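PDB 5UXD: macrolide 2'-phosphotransferase MphH, which probably inactivates macrolide antibiotics by transferring a phosphate from a guanine nucleotide to their 2'-hydroxyl group, and binds azithromycin in this crystal. Local coordinates for residues T119-A122 against R123-S127; R254-P257 against G258-R261. One frame throughout, in Å; residues are numbered along the deposited sequence.

Interaction 1: residues T119-A122 against R123-S127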
ATOM      1  N   THR A 119      13.324  12.120  12.714  1.00 17.29           N
ATOM      2  CA  THR A 119      12.156  12.721  13.366  1.00 22.45           C
ATOM      3  C   THR A 119      11.278  13.473  12.375  1.00 19.48           C
ATOM      4  O   THR A 119      10.062  13.577  12.582  1.00 17.69           O
ATOM      5  CB  THR A 119      12.588  13.677  14.468  1.00 17.95           C
ATOM      6  OG1 THR A 119      13.595  14.553  13.954  1.00 23.44           O
ATOM      7  CG2 THR A 119      13.143  12.913  15.664  1.00 15.40           C
ATOM      8  N   VAL A 120      11.866  14.017  11.309  1.00 20.51           N
ATOM      9  CA  VAL A 120      11.070  14.737  10.313  1.00 17.96           C
ATOM     10  C   VAL A 120      10.089  13.790   9.633  1.00 16.05           C
ATOM     11  O   VAL A 120       8.894  14.090   9.519  1.00 18.49           O
ATOM     12  CB  VAL A 120      11.985  15.442   9.296  1.00 26.52           C
ATOM     13  CG1 VAL A 120      11.169  15.978   8.135  1.00 19.81           C
ATOM     14  CG2 VAL A 120      12.732  16.585   9.971  1.00 24.61           C
ATOM     15  N   TYR A 121      10.573  12.623   9.184  1.00 16.35           N
ATOM     16  CA  TYR A 121       9.686  11.644   8.554  1.00 15.79           C
ATOM     17  C   TYR A 121       8.642  11.127   9.537  1.00 13.82           C
ATOM     18  O   TYR A 121       7.474  10.931   9.172  1.00 15.92           O
ATOM     19  CB  TYR A 121      10.494  10.472   7.988  1.00 17.88           C
ATOM     20  CG  TYR A 121       9.646   9.499   7.192  1.00 20.91           C
ATOM     21  CD1 TYR A 121       9.395   9.720   5.844  1.00 16.95           C
ATOM     22  CD2 TYR A 121       9.087   8.366   7.794  1.00 23.30           C
ATOM     23  CE1 TYR A 121       8.623   8.846   5.106  1.00 21.44           C
ATOM     24  CE2 TYR A 121       8.305   7.487   7.065  1.00 22.24           C
ATOM     25  CZ  TYR A 121       8.084   7.736   5.714  1.00 23.66           C
ATOM     26  OH  TYR A 121       7.318   6.874   4.966  1.00 27.30           O
ATOM     27  N   ALA A 122       9.055  10.858  10.774  1.00 14.99           N
ATOM     28  CA  ALA A 122       8.120  10.390  11.796  1.00 13.40           C
ATOM     29  C   ALA A 122       6.970  11.376  11.976  1.00 13.17           C
ATOM     30  O   ALA A 122       5.796  10.976  11.989  1.00 15.02           O
ATOM     31  CB  ALA A 122       8.854  10.163  13.125  1.00 15.72           C
ATOM     32  N   ARG A 123       7.280  12.676  12.096  1.00 16.35           N
ATOM     33  CA  ARG A 123       6.189  13.640  12.263  1.00 17.60           C
ATOM     34  C   ARG A 123       5.354  13.782  10.998  1.00 20.25           C
ATOM     35  O   ARG A 123       4.128  13.939  11.076  1.00 19.31           O
ATOM     36  CB  ARG A 123       6.720  15.014  12.693  1.00 23.83           C
ATOM     37  CG  ARG A 123       7.339  15.007  14.064  1.00 25.72           C
ATOM     38  CD  ARG A 123       7.835  16.373  14.479  1.00 31.39           C
ATOM     39  NE  ARG A 123       9.272  16.483  14.272  1.00 48.25           N
ATOM     40  CZ  ARG A 123       9.835  17.251  13.346  1.00 50.18           C
ATOM     41  NH1 ARG A 123       9.084  18.006  12.550  1.00 58.68           N
ATOM     42  NH2 ARG A 123      11.152  17.289  13.237  1.00 35.95           N
ATOM     43  N   SER A 124       5.983  13.726   9.821  1.00 17.84           N
ATOM     44  CA  SER A 124       5.228  13.803   8.578  1.00 16.78           C
ATOM     45  C   SER A 124       4.282  12.617   8.439  1.00 15.21           C
ATOM     46  O   SER A 124       3.105  12.782   8.096  1.00 16.41           O
ATOM     47  CB  SER A 124       6.197  13.877   7.396  1.00 18.44           C
ATOM     48  OG  SER A 124       5.503  13.855   6.167  1.00 25.24           O
ATOM     49  N   LEU A 125       4.777  11.413   8.730  1.00 15.30           N
ATOM     50  CA  LEU A 125       3.949  10.215   8.633  1.00 14.90           C
ATOM     51  C   LEU A 125       2.759  10.277   9.587  1.00 15.37           C
ATOM     52  O   LEU A 125       1.616  10.016   9.192  1.00 17.70           O
ATOM     53  CB  LEU A 125       4.794   8.971   8.908  1.00 14.15           C
ATOM     54  CG  LEU A 125       3.953   7.690   8.911  1.00 13.64           C
ATOM     55  CD1 LEU A 125       3.445   7.410   7.503  1.00 23.01           C
ATOM     56  CD2 LEU A 125       4.749   6.504   9.425  1.00 20.91           C
ATOM     57  N   GLY A 126       3.001  10.621  10.848  1.00 16.76           N
ATOM     58  CA  GLY A 126       1.895  10.695  11.796  1.00 16.50           C
ATOM     59  C   GLY A 126       0.846  11.711  11.382  1.00 15.93           C
ATOM     60  O   GLY A 126      -0.352  11.501  11.590  1.00 17.70           O
ATOM     61  N   SER A 127       1.285  12.826  10.781  1.00 16.39           N
ATOM     62  CA  SER A 127       0.347  13.845  10.321  0.53 20.15           C
ATOM     63  C   SER A 127      -0.480  13.346   9.140  1.00 21.26           C
ATOM     64  O   SER A 127      -1.703  13.546   9.100  1.00 16.94           O
ATOM     65  CB  SER A 127       1.102  15.124   9.942  0.53 24.54           C
ATOM     66  OG  SER A 127       1.650  15.758  11.087  0.53 26.04           O
TER

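Interaction 2: residues R254-P257 against G258-R261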
ATOM      1  N   ARG A 254      -6.381   8.403  17.332  1.00 16.00           N
ATOM      2  CA  ARG A 254      -6.749   7.864  18.643  1.00 13.55           C
ATOM      3  C   ARG A 254      -6.045   6.526  18.870  1.00 21.08           C
ATOM      4  O   ARG A 254      -6.661   5.454  18.783  1.00 16.51           O
ATOM      5  CB  ARG A 254      -8.269   7.745  18.774  1.00 21.14           C
ATOM      6  CG  ARG A 254      -8.961   9.124  18.723  1.00 23.12           C
ATOM      7  CD  ARG A 254     -10.489   9.070  18.868  1.00 27.69           C
ATOM      8  NE  ARG A 254     -11.109   8.261  17.826  1.00 29.75           N
ATOM      9  CZ  ARG A 254     -11.170   8.604  16.541  1.00 47.69           C
ATOM     10  NH1 ARG A 254     -10.645   9.750  16.122  1.00 49.83           N
ATOM     11  NH2 ARG A 254     -11.754   7.792  15.666  1.00 44.09           N
ATOM     12  N   PRO A 255      -4.749   6.553  19.174  1.00 16.15           N
ATOM     13  CA  PRO A 255      -4.029   5.302  19.427  1.00 15.06           C
ATOM     14  C   PRO A 255      -4.408   4.748  20.790  1.00 18.45           C
ATOM     15  O   PRO A 255      -5.019   5.435  21.609  1.00 23.72           O
ATOM     16  CB  PRO A 255      -2.558   5.733  19.383  1.00 18.18           C
ATOM     17  CG  PRO A 255      -2.580   7.140  19.861  1.00 20.29           C
ATOM     18  CD  PRO A 255      -3.894   7.734  19.374  1.00 15.98           C
ATOM     19  N   TRP A 256      -4.076   3.476  21.012  1.00 19.91           N
ATOM     20  CA  TRP A 256      -4.350   2.795  22.273  1.00 16.18           C
ATOM     21  C   TRP A 256      -3.043   2.241  22.845  1.00 20.31           C
ATOM     22  O   TRP A 256      -2.054   2.091  22.117  1.00 18.15           O
ATOM     23  CB  TRP A 256      -5.382   1.667  22.082  1.00 17.16           C
ATOM     24  CG  TRP A 256      -5.034   0.703  20.954  1.00 15.07           C
ATOM     25  CD1 TRP A 256      -4.466  -0.530  21.084  1.00 17.65           C
ATOM     26  CD2 TRP A 256      -5.227   0.908  19.535  1.00 16.69           C
ATOM     27  NE1 TRP A 256      -4.290  -1.104  19.842  1.00 16.82           N
ATOM     28  CE2 TRP A 256      -4.758  -0.249  18.880  1.00 19.39           C
ATOM     29  CE3 TRP A 256      -5.759   1.951  18.765  1.00 15.09           C
ATOM     30  CZ2 TRP A 256      -4.800  -0.393  17.483  1.00 18.54           C
ATOM     31  CZ3 TRP A 256      -5.808   1.804  17.380  1.00 20.95           C
ATOM     32  CH2 TRP A 256      -5.318   0.643  16.753  1.00 18.00           C
ATOM     33  N   PRO A 257      -2.994   1.965  24.157  1.00 18.19           N
ATOM     34  CA  PRO A 257      -1.704   1.620  24.794  1.00 23.43           C
ATOM     35  C   PRO A 257      -0.957   0.453  24.165  1.00 16.33           C
ATOM     36  O   PRO A 257       0.268   0.511  24.054  1.00 20.55           O
ATOM     37  CB  PRO A 257      -2.112   1.299  26.237  1.00 21.39           C
ATOM     38  CG  PRO A 257      -3.308   2.194  26.476  1.00 23.05           C
ATOM     39  CD  PRO A 257      -4.040   2.256  25.147  1.00 18.14           C
ATOM     40  N   GLY A 258      -1.640  -0.607  23.769  1.00 20.58           N
ATOM     41  CA  GLY A 258      -0.911  -1.723  23.199  1.00 16.12           C
ATOM     42  C   GLY A 258      -0.710  -1.664  21.694  1.00 15.95           C
ATOM     43  O   GLY A 258      -0.442  -2.698  21.074  1.00 15.36           O
ATOM     44  N   LEU A 259      -0.808  -0.465  21.099  1.00 12.78           N
ATOM     45  CA  LEU A 259      -0.730  -0.373  19.640  0.71 11.25           C
ATOM     46  C   LEU A 259       0.643  -0.790  19.122  1.00 16.12           C
ATOM     47  O   LEU A 259       0.728  -1.497  18.111  1.00 14.71           O
ATOM     48  CB  LEU A 259      -1.075   1.041  19.166  0.71 14.91           C
ATOM     49  CG  LEU A 259      -1.199   1.332  17.658  0.71 16.35           C
ATOM     50  CD1 LEU A 259      -2.243   2.419  17.401  0.71 13.31           C
ATOM     51  CD2 LEU A 259       0.131   1.727  17.060  0.71 12.17           C
ATOM     52  N   ALA A 260       1.724  -0.372  19.783  1.00 17.72           N
ATOM     53  CA  ALA A 260       3.043  -0.735  19.273  1.00 15.88           C
ATOM     54  C   ALA A 260       3.245  -2.242  19.362  1.00 18.54           C
ATOM     55  O   ALA A 260       3.766  -2.862  18.422  1.00 13.94           O
ATOM     56  CB  ALA A 260       4.145   0.027  20.017  1.00 14.64           C
ATOM     57  N   ARG A 261       2.791  -2.846  20.465  1.00 14.65           N
ATOM     58  CA  ARG A 261       2.850  -4.297  20.616  0.52 14.21           C
ATOM     59  C   ARG A 261       2.117  -4.984  19.473  1.00 14.67           C
ATOM     60  O   ARG A 261       2.663  -5.875  18.811  1.00 11.07           O
ATOM     61  CB  ARG A 261       2.256  -4.686  21.976  0.52 14.98           C
ATOM     62  CG  ARG A 261       2.025  -6.179  22.214  0.52 18.03           C
ATOM     63  CD  ARG A 261       1.117  -6.404  23.443  0.52 23.95           C
ATOM     64  NE  ARG A 261       1.607  -5.690  24.621  0.52 26.41           N
ATOM     65  CZ  ARG A 261       0.835  -5.208  25.594  0.52 20.81           C
ATOM     66  NH1 ARG A 261      -0.485  -5.359  25.551  0.52 18.40           N
ATOM     67  NH2 ARG A 261       1.388  -4.570  26.615  0.52 24.31           N
TER
HETATM   68  O   HOH W   1       2.273  -1.220  22.884  1.00 17.20           O
HETATM   69  O   HOH W   2       1.884   1.965  21.833  1.00 18.67           O

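Interaction 1: residues T119-A122 against R123-S127
Arg123 folds back along the first turn of its helix, beside Thr119 and across Val120. Its CG lies anti to the carbonyl carbon (chi1 -66°), and a bend at chi3 lays the guanidinium with one face over the backbone where Thr119 passes into Val120. These contacts are van der Waals: CG of Arg123 sits 3.4 Å from Thr119 O, and Arg123 NH2 is 3.7 Å from CG2 of Val120. On another side of the helix, CE2 of Tyr121 approaches CB of Leu125 obliquely at 4.2 Å.

This is the opening of helix 119-133 in the kinase-like fold of the aminoglycoside phosphotransferase family. Its buried side, with Tyr121, Ala122 and Leu125, meets His232 of helix 230-235, while Ile211 of strand 210-214 touches Tyr121 and Leu125. The side chain of Tyr121 comes within about 8 Å of that of His203, a magnesium ligand in another structure of this protein.

The hydrogen bonds are of the i to i+4 kind: Arg123 N reaches Thr119 O at 3.0 Å, and Leu125 N reaches Tyr121 O at 2.8 Å. Ser124 N to Val120 O and Gly126 N to Ala122 O are equivalent, while Ser124 OG is hydrogen-bonded to the backbone N of Ile211.

Interaction 2: residues R254-P257 against G258-R261
Trp256 offers one face of its indole to Leu259, whose CD1, in the conformer given (one of two), stands 3.5 Å from the centroid of the six-membered ring and only 9° off its normal, a CH-pi contact. The two side chains cross at about a right angle, Leu259 being extended from its backbone N (chi1 -174°). The same methyl also meets CB of Pro255 at 3.9 Å, and so packs against both residues.

The backbone between them makes a type I beta turn from Trp256 to Leu259, with Gly258 as N-cap of helix 259-268. Leu259 N donates to Trp256 O at 3.0 Å, from above the carbonyl plane rather than toward a lone pair. Two waters extend the turn into the helix: both donate to Pro257 O, one accepting from Ala260 N at 3.1 Å and the other from Arg261 N at 3.0 Å.

Around the turn, Trp256 NE1 is hydrogen-bonded to Cys187 O, and Leu259 packs on Phe241 of helix 238-250. Apolar contact over the indole face thus accompanies a polar hold on its NE1, which would be expected to limit rotation of the ring, while each water relays a hydrogen bond from one amide of the first helical turn to Pro257 O.

Overall arrangement
Interaction 1 comes first along the chain, at the start of helix 119-133, and interaction 2 follows more than a hundred residues later, where a loop leads into helix 259-268. Their centres are about 17 Å apart and their nearest atoms about 9 Å, so they do not touch. Helix 238-250 touches both: Ile240 and Val243 meet interaction 1, whereas Phe241, Leu245 and Tyr248 meet interaction 2. Both therefore illustrate how helix beginnings are built into one helical body. Interaction 1 lies about 10 Å from a bound azithromycin, measured from the Tyr121 side chain; interaction 2 is remote from the drug, nucleotide and magnesium sites.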